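Local atomic coordinates of methylxanthine N1-demethylase NdmA (Pseudomonas putida, PDB entry 6ICN), a protein that catalyses the N1-demethylation of caffeine to theobromine and formaldehyde, as a Rieske-type non-heme iron oxygenase in bacterial caffeine degradation. Residues H102-L114 with I123-E135. Sequence-based numbering, arbitrary orientation.
Sequences HGWQYDTHGACQL and IPNKAKVDRFDCE. With FES (Fe2/s2 (inorganic) cluster), chain D.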
ATOM      1  N   HIS A 102      12.838 -28.680  18.089  1.00 15.18           N
ATOM      2  CA  HIS A 102      13.023 -29.528  19.261  1.00 17.06           C
ATOM      3  C   HIS A 102      14.424 -29.387  19.838  1.00 18.07           C
ATOM      4  O   HIS A 102      14.847 -30.229  20.645  1.00 18.59           O
ATOM      5  CB  HIS A 102      12.722 -30.999  18.941  1.00 15.11           C
ATOM      6  CG  HIS A 102      11.451 -31.209  18.170  1.00 17.15           C
ATOM      7  ND1 HIS A 102      11.412 -31.193  16.798  1.00 17.43           N
ATOM      8  CD2 HIS A 102      10.182 -31.464  18.572  1.00 17.83           C
ATOM      9  CE1 HIS A 102      10.184 -31.434  16.376  1.00 19.53           C
ATOM     10  NE2 HIS A 102       9.413 -31.599  17.436  1.00 17.16           N
ATOM     11  N   GLY A 103      15.156 -28.349  19.445  1.00 15.96           N
ATOM     12  CA  GLY A 103      16.382 -28.009  20.145  1.00 15.41           C
ATOM     13  C   GLY A 103      17.588 -28.883  19.861  1.00 16.63           C
ATOM     14  O   GLY A 103      18.568 -28.820  20.620  1.00 17.90           O
ATOM     15  N   TRP A 104      17.575 -29.691  18.803  1.00 15.95           N
ATOM     16  CA  TRP A 104      18.803 -30.430  18.486  1.00 17.24           C
ATOM     17  C   TRP A 104      19.954 -29.455  18.240  1.00 17.71           C
ATOM     18  O   TRP A 104      19.773 -28.403  17.629  1.00 17.78           O
ATOM     19  CB  TRP A 104      18.613 -31.301  17.243  1.00 15.34           C
ATOM     20  CG  TRP A 104      17.740 -32.506  17.410  1.00 15.92           C
ATOM     21  CD1 TRP A 104      16.794 -32.727  18.376  1.00 17.77           C
ATOM     22  CD2 TRP A 104      17.735 -33.667  16.569  1.00 16.86           C
ATOM     23  NE1 TRP A 104      16.191 -33.955  18.172  1.00 16.88           N
ATOM     24  CE2 TRP A 104      16.766 -34.550  17.079  1.00 15.51           C
ATOM     25  CE3 TRP A 104      18.459 -34.038  15.432  1.00 17.24           C
ATOM     26  CZ2 TRP A 104      16.489 -35.788  16.482  1.00 17.85           C
ATOM     27  CZ3 TRP A 104      18.186 -35.265  14.843  1.00 16.62           C
ATOM     28  CH2 TRP A 104      17.206 -36.121  15.369  1.00 17.14           C
ATOM     29  N   GLN A 105      21.155 -29.800  18.714  1.00 17.71           N
ATOM     30  CA  GLN A 105      22.305 -28.909  18.569  1.00 16.44           C
ATOM     31  C   GLN A 105      23.329 -29.524  17.628  1.00 17.94           C
ATOM     32  O   GLN A 105      23.734 -30.675  17.825  1.00 19.42           O
ATOM     33  CB  GLN A 105      22.957 -28.637  19.924  1.00 17.82           C
ATOM     34  CG  GLN A 105      22.031 -27.952  20.900  1.00 18.08           C
ATOM     35  CD  GLN A 105      22.783 -27.510  22.136  1.00 24.13           C
ATOM     36  OE1 GLN A 105      23.863 -28.030  22.429  1.00 23.91           O
ATOM     37  NE2 GLN A 105      22.230 -26.549  22.865  1.00 23.21           N
ATOM     38  N   TYR A 106      23.750 -28.757  16.628  1.00 16.53           N
ATOM     39  CA  TYR A 106      24.710 -29.216  15.628  1.00 17.06           C
ATOM     40  C   TYR A 106      26.071 -28.555  15.825  1.00 17.08           C
ATOM     41  O   TYR A 106      26.159 -27.335  16.018  1.00 16.58           O
ATOM     42  CB  TYR A 106      24.193 -28.917  14.222  1.00 15.79           C
ATOM     43  CG  TYR A 106      22.955 -29.701  13.892  1.00 15.61           C
ATOM     44  CD1 TYR A 106      23.054 -30.966  13.348  1.00 16.94           C
ATOM     45  CD2 TYR A 106      21.681 -29.177  14.151  1.00 14.96           C
ATOM     46  CE1 TYR A 106      21.926 -31.713  13.035  1.00 16.72           C
ATOM     47  CE2 TYR A 106      20.524 -29.916  13.849  1.00 16.66           C
ATOM     48  CZ  TYR A 106      20.659 -31.184  13.288  1.00 15.73           C
ATOM     49  OH  TYR A 106      19.552 -31.957  12.961  1.00 16.28           O
ATOM     50  N   ASP A 107      27.144 -29.362  15.739  1.00 17.15           N
ATOM     51  CA  ASP A 107      28.488 -28.814  15.884  1.00 18.62           C
ATOM     52  C   ASP A 107      29.018 -28.279  14.539  1.00 18.73           C
ATOM     53  O   ASP A 107      28.323 -28.273  13.517  1.00 19.01           O
ATOM     54  CB  ASP A 107      29.423 -29.863  16.516  1.00 18.99           C
ATOM     55  CG  ASP A 107      29.681 -31.080  15.629  1.00 22.02           C
ATOM     56  OD1 ASP A 107      29.479 -31.030  14.394  1.00 19.36           O
ATOM     57  OD2 ASP A 107      30.157 -32.118  16.188  1.00 22.19           O
ATOM     58  N   THR A 108      30.271 -27.800  14.538  1.00 17.74           N
ATOM     59  CA  THR A 108      30.840 -27.210  13.331  1.00 17.75           C
ATOM     60  C   THR A 108      30.950 -28.204  12.182  1.00 17.16           C
ATOM     61  O   THR A 108      31.133 -27.780  11.035  1.00 19.51           O
ATOM     62  CB  THR A 108      32.226 -26.624  13.601  1.00 22.29           C
ATOM     63  OG1 THR A 108      33.095 -27.681  14.037  1.00 21.62           O
ATOM     64  CG2 THR A 108      32.155 -25.531  14.653  1.00 20.94           C
ATOM     65  N   HIS A 109      30.868 -29.508  12.448  1.00 19.60           N
ATOM     66  CA  HIS A 109      30.908 -30.504  11.387  1.00 20.32           C
ATOM     67  C   HIS A 109      29.524 -30.946  10.940  1.00 19.70           C
ATOM     68  O   HIS A 109      29.407 -31.909  10.168  1.00 19.57           O
ATOM     69  CB  HIS A 109      31.748 -31.717  11.819  1.00 21.78           C
ATOM     70  CG  HIS A 109      33.226 -31.486  11.684  1.00 30.80           C
ATOM     71  ND1 HIS A 109      33.888 -31.584  10.475  1.00 34.07           N
ATOM     72  CD2 HIS A 109      34.166 -31.145  12.600  1.00 29.09           C
ATOM     73  CE1 HIS A 109      35.171 -31.314  10.656  1.00 33.27           C
ATOM     74  NE2 HIS A 109      35.366 -31.048  11.937  1.00 30.27           N
ATOM     75  N   GLY A 110      28.474 -30.251  11.383  1.00 18.02           N
ATOM     76  CA  GLY A 110      27.131 -30.666  11.042  1.00 18.08           C
ATOM     77  C   GLY A 110      26.609 -31.861  11.812  1.00 17.92           C
ATOM     78  O   GLY A 110      25.553 -32.386  11.454  1.00 17.12           O
ATOM     79  N   ALA A 111      27.312 -32.314  12.861  1.00 18.36           N
ATOM     80  CA  ALA A 111      26.891 -33.481  13.628  1.00 18.88           C
ATOM     81  C   ALA A 111      26.028 -33.070  14.815  1.00 16.50           C
ATOM     82  O   ALA A 111      26.384 -32.143  15.545  1.00 18.90           O
ATOM     83  CB  ALA A 111      28.113 -34.255  14.137  1.00 19.20           C
ATOM     84  N   CYS A 112      24.916 -33.775  15.025  1.00 16.52           N
ATOM     85  CA  CYS A 112      24.092 -33.491  16.195  1.00 18.33           C
ATOM     86  C   CYS A 112      24.783 -34.008  17.451  1.00 19.96           C
ATOM     87  O   CYS A 112      25.225 -35.162  17.488  1.00 22.42           O
ATOM     88  CB  CYS A 112      22.710 -34.129  16.080  1.00 17.05           C
ATOM     89  SG  CYS A 112      21.677 -33.829  17.530  1.00 19.04           S
ATOM     90  N   GLN A 113      24.883 -33.149  18.470  1.00 17.72           N
ATOM     91  CA  GLN A 113      25.553 -33.508  19.715  1.00 19.74           C
ATOM     92  C   GLN A 113      24.639 -33.449  20.929  1.00 21.59           C
ATOM     93  O   GLN A 113      25.083 -33.771  22.041  1.00 21.04           O
ATOM     94  CB  GLN A 113      26.772 -32.596  19.947  1.00 20.14           C
ATOM     95  CG  GLN A 113      27.865 -32.702  18.878  1.00 20.85           C
ATOM     96  CD  GLN A 113      28.490 -34.098  18.773  1.00 26.22           C
ATOM     97  OE1 GLN A 113      28.338 -34.938  19.667  1.00 27.88           O
ATOM     98  NE2 GLN A 113      29.188 -34.352  17.667  1.00 25.61           N
ATOM     99  N   LEU A 114      23.380 -33.060  20.755  1.00 18.94           N
ATOM    100  CA  LEU A 114      22.427 -33.018  21.857  1.00 17.65           C
ATOM    101  C   LEU A 114      21.022 -33.190  21.301  1.00 20.86           C
ATOM    102  O   LEU A 114      20.620 -32.445  20.400  1.00 19.02           O
ATOM    103  CB  LEU A 114      22.515 -31.703  22.632  1.00 17.65           C
ATOM    104  CG  LEU A 114      21.484 -31.617  23.758  1.00 20.65           C
ATOM    105  CD1 LEU A 114      21.710 -32.711  24.795  1.00 26.82           C
ATOM    106  CD2 LEU A 114      21.483 -30.231  24.391  1.00 21.46           C
ATOM    107  N   ILE A 123      22.518 -40.854  20.382  1.00 24.76           N
ATOM    108  CA  ILE A 123      22.076 -39.996  19.271  1.00 22.51           C
ATOM    109  C   ILE A 123      22.121 -40.811  17.983  1.00 25.52           C
ATOM    110  O   ILE A 123      23.127 -41.498  17.726  1.00 21.29           O
ATOM    111  CB  ILE A 123      22.965 -38.747  19.174  1.00 20.16           C
ATOM    112  CG1 ILE A 123      22.794 -37.886  20.435  1.00 20.19           C
ATOM    113  CG2 ILE A 123      22.655 -37.936  17.877  1.00 22.62           C
ATOM    114  CD1 ILE A 123      23.729 -36.688  20.526  1.00 21.64           C
ATOM    115  N   PRO A 124      21.065 -40.807  17.171  1.00 19.75           N
ATOM    116  CA  PRO A 124      21.092 -41.596  15.938  1.00 21.13           C
ATOM    117  C   PRO A 124      22.293 -41.274  15.067  1.00 21.89           C
ATOM    118  O   PRO A 124      22.739 -40.128  14.969  1.00 22.00           O
ATOM    119  CB  PRO A 124      19.782 -41.201  15.243  1.00 20.63           C
ATOM    120  CG  PRO A 124      18.889 -40.871  16.352  1.00 20.41           C
ATOM    121  CD  PRO A 124      19.759 -40.148  17.356  1.00 22.58           C
ATOM    122  N   ASN A 125      22.825 -42.326  14.442  1.00 21.74           N
ATOM    123  CA  ASN A 125      23.955 -42.174  13.543  1.00 21.74           C
ATOM    124  C   ASN A 125      23.662 -41.193  12.414  1.00 23.25           C
ATOM    125  O   ASN A 125      24.559 -40.464  11.978  1.00 22.67           O
ATOM    126  CB  ASN A 125      24.337 -43.546  12.987  1.00 26.24           C
ATOM    127  CG  ASN A 125      25.530 -43.480  12.079  1.00 28.32           C
ATOM    128  OD1 ASN A 125      26.639 -43.169  12.522  1.00 31.63           O
ATOM    129  ND2 ASN A 125      25.321 -43.768  10.806  1.00 29.13           N
ATOM    130  N   LYS A 126      22.425 -41.147  11.931  1.00 21.96           N
ATOM    131  CA  LYS A 126      22.112 -40.278  10.805  1.00 19.43           C
ATOM    132  C   LYS A 126      21.731 -38.861  11.230  1.00 21.41           C
ATOM    133  O   LYS A 126      21.357 -38.056  10.370  1.00 19.67           O
ATOM    134  CB  LYS A 126      20.991 -40.904   9.972  1.00 22.11           C
ATOM    135  CG  LYS A 126      21.523 -41.996   9.054  1.00 26.15           C
ATOM    136  CD  LYS A 126      20.419 -42.858   8.479  1.00 34.38           C
ATOM    137  CE  LYS A 126      21.007 -44.045   7.700  1.00 40.77           C
ATOM    138  NZ  LYS A 126      22.006 -43.604   6.682  1.00 47.50           N
ATOM    139  N   ALA A 127      21.836 -38.533  12.521  1.00 20.26           N
ATOM    140  CA  ALA A 127      21.471 -37.202  13.020  1.00 18.59           C
ATOM    141  C   ALA A 127      22.619 -36.238  12.726  1.00 18.04           C
ATOM    142  O   ALA A 127      23.480 -35.944  13.566  1.00 18.97           O
ATOM    143  CB  ALA A 127      21.132 -37.245  14.508  1.00 18.39           C
ATOM    144  N   LYS A 128      22.638 -35.755  11.487  1.00 16.81           N
ATOM    145  CA  LYS A 128      23.665 -34.849  11.004  1.00 17.48           C
ATOM    146  C   LYS A 128      23.122 -34.155   9.765  1.00 16.97           C
ATOM    147  O   LYS A 128      22.222 -34.665   9.090  1.00 19.01           O
ATOM    148  CB  LYS A 128      24.970 -35.589  10.679  1.00 20.88           C
ATOM    149  CG  LYS A 128      24.790 -36.751   9.743  1.00 24.24           C
ATOM    150  CD  LYS A 128      26.142 -37.386   9.440  1.00 26.26           C
ATOM    151  CE  LYS A 128      26.043 -38.500   8.401  1.00 42.10           C
ATOM    152  NZ  LYS A 128      25.616 -39.787   9.023  1.00 43.01           N
ATOM    153  N   VAL A 129      23.695 -32.998   9.467  1.00 16.91           N
ATOM    154  CA  VAL A 129      23.354 -32.267   8.252  1.00 19.29           C
ATOM    155  C   VAL A 129      24.634 -31.987   7.481  1.00 18.48           C
ATOM    156  O   VAL A 129      25.725 -31.935   8.058  1.00 19.48           O
ATOM    157  CB  VAL A 129      22.595 -30.954   8.578  1.00 18.90           C
ATOM    158  CG1 VAL A 129      21.330 -31.255   9.374  1.00 18.83           C
ATOM    159  CG2 VAL A 129      23.489 -30.005   9.342  1.00 19.61           C
ATOM    160  N   ASP A 130      24.503 -31.803   6.163  1.00 17.66           N
ATOM    161  CA  ASP A 130      25.674 -31.518   5.335  1.00 19.83           C
ATOM    162  C   ASP A 130      26.265 -30.166   5.705  1.00 19.89           C
ATOM    163  O   ASP A 130      25.533 -29.206   5.953  1.00 19.84           O
ATOM    164  CB  ASP A 130      25.318 -31.500   3.844  1.00 22.44           C
ATOM    165  CG  ASP A 130      24.955 -32.863   3.297  1.00 28.95           C
ATOM    166  OD1 ASP A 130      25.353 -33.897   3.876  1.00 26.11           O
ATOM    167  OD2 ASP A 130      24.264 -32.891   2.263  1.00 25.70           O
ATOM    168  N   ARG A 131      27.594 -30.097   5.771  1.00 19.08           N
ATOM    169  CA  ARG A 131      28.279 -28.829   5.938  1.00 18.80           C
ATOM    170  C   ARG A 131      29.191 -28.594   4.741  1.00 18.08           C
ATOM    171  O   ARG A 131      29.502 -29.514   3.977  1.00 19.94           O
ATOM    172  CB  ARG A 131      29.064 -28.759   7.263  1.00 24.78           C
ATOM    173  CG  ARG A 131      30.159 -29.787   7.453  1.00 29.72           C
ATOM    174  CD  ARG A 131      31.528 -29.132   7.313  1.00 34.39           C
ATOM    175  NE  ARG A 131      32.100 -29.440   6.011  1.00 38.74           N
ATOM    176  CZ  ARG A 131      33.072 -28.754   5.414  1.00 32.29           C
ATOM    177  NH1 ARG A 131      33.614 -27.676   5.978  1.00 31.12           N
ATOM    178  NH2 ARG A 131      33.492 -29.154   4.221  1.00 37.15           N
ATOM    179  N   PHE A 132      29.577 -27.337   4.559  1.00 16.98           N
ATOM    180  CA  PHE A 132      30.285 -26.908   3.364  1.00 17.54           C
ATOM    181  C   PHE A 132      31.429 -25.995   3.750  1.00 16.44           C
ATOM    182  O   PHE A 132      31.332 -25.221   4.714  1.00 17.58           O
ATOM    183  CB  PHE A 132      29.347 -26.162   2.389  1.00 17.49           C
ATOM    184  CG  PHE A 132      28.150 -26.962   2.013  1.00 16.05           C
ATOM    185  CD1 PHE A 132      28.217 -27.889   0.978  1.00 20.12           C
ATOM    186  CD2 PHE A 132      26.973 -26.859   2.741  1.00 18.75           C
ATOM    187  CE1 PHE A 132      27.116 -28.657   0.652  1.00 18.97           C
ATOM    188  CE2 PHE A 132      25.879 -27.633   2.435  1.00 19.76           C
ATOM    189  CZ  PHE A 132      25.947 -28.533   1.375  1.00 23.26           C
ATOM    190  N   ASP A 133      32.510 -26.078   2.972  1.00 19.16           N
ATOM    191  CA  ASP A 133      33.626 -25.161   3.137  1.00 18.95           C
ATOM    192  C   ASP A 133      33.131 -23.720   3.159  1.00 19.27           C
ATOM    193  O   ASP A 133      32.388 -23.286   2.266  1.00 17.63           O
ATOM    194  CB  ASP A 133      34.653 -25.358   2.013  1.00 20.80           C
ATOM    195  CG  ASP A 133      35.604 -26.530   2.289  1.00 24.92           C
ATOM    196  OD1 ASP A 133      35.238 -27.421   3.080  1.00 23.52           O
ATOM    197  OD2 ASP A 133      36.714 -26.552   1.712  1.00 27.55           O
ATOM    198  N   CYS A 134      33.523 -22.998   4.207  1.00 16.11           N
ATOM    199  CA  CYS A 134      33.013 -21.656   4.480  1.00 17.50           C
ATOM    200  C   CYS A 134      34.124 -20.833   5.113  1.00 18.47           C
ATOM    201  O   CYS A 134      34.695 -21.257   6.122  1.00 19.50           O
ATOM    202  CB  CYS A 134      31.810 -21.723   5.427  1.00 16.67           C
ATOM    203  SG  CYS A 134      31.064 -20.101   5.745  1.00 18.02           S
ATOM    204  N   GLU A 135      34.421 -19.667   4.538  1.00 16.92           N
ATOM    205  CA  GLU A 135      35.479 -18.790   5.032  1.00 18.95           C
ATOM    206  C   GLU A 135      35.090 -17.328   4.879  1.00 18.67           C
ATOM    207  O   GLU A 135      34.439 -16.940   3.898  1.00 19.45           O
ATOM    208  CB  GLU A 135      36.808 -18.972   4.275  1.00 22.87           C
ATOM    209  CG  GLU A 135      37.391 -20.354   4.372  1.00 25.64           C
ATOM    210  CD  GLU A 135      38.045 -20.605   5.714  1.00 32.78           C
ATOM    211  OE1 GLU A 135      38.460 -19.618   6.375  1.00 36.38           O
ATOM    212  OE2 GLU A 135      38.138 -21.789   6.105  1.00 35.98           O
TER
HETATM  213 FE1  FES D 400      15.012 -29.734  14.351  1.00 16.09          FE
HETATM  214 FE2  FES D 400      13.208 -31.324  15.513  1.00 16.25          FE
HETATM  215  S1  FES D 400      13.094 -30.376  13.479  1.00 16.08           S
HETATM  216  S2  FES D 400      15.054 -30.525  16.404  1.00 16.61           S
HETATM  217  O   HOH W   1      32.535 -26.677   9.091  1.00 29.62           O
HETATM  218  O   HOH W   2      27.683 -33.663   8.521  1.00 31.39           O
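Trp104 meets Ala127 through the far rim of its indole: CZ3 lies 3.6 Å from Ala127 CB, approaching obliquely. With CG anti to the carbonyl carbon (chi1 -72°), the indole reaches two partners at once, for sulfur S2 of the iron-sulfur cluster lies over one face of it, on the pyrrole side, 3.4 Å from CD1. The methyl of Ala127 also touches Cys112 CB. Replacing Trp104 by an alanine is likely to open a gap between Ala127 and the cluster and take the indole face away from S2.

Two backbone bonds flank the single beta bridge of Ala111 with Lys128. Val129 N donates to Gly110 O at 2.8 Å, nearly straight (163° at the hydrogen) and in the carbonyl plane, whereas the bond from Cys112 N to Ala127 O comes in 26° off the plane of the Ala127 carbonyl. Gly110 suits this tight approach: its phi is positive, and a CB there would run into Val129 O.

Tyr106 and Val129 cross at about a right angle, CE1 to CG1 3.7 Å, while Lys128 CA sits at the ring edge. Tyr106 OH is hydrogen-bonded to Ala81 N. Ile123 CD1 presses on the backbone carbon C of Gln113 at 3.4 Å.

Asp107 organises the turn through Gly110: OD1 takes His109 N, an Asx turn, and Ala111 N from opposite faces of the carboxylate. Beyond it, Arg131 CG lies 3.5 Å from His109 O, and its guanidinium forms an in-plane salt bridge to Asp133.

The contact thus ties the hairpin of strands 105-106 and 112-114, which closely follows the cluster ligand His102, to the chain entering strand 131-137 of the Rieske domain's six-stranded sheet, where Val129 also packs on Met76 of strand 72-77; His102 hydrogen-bonds Asp188 of the second subunit.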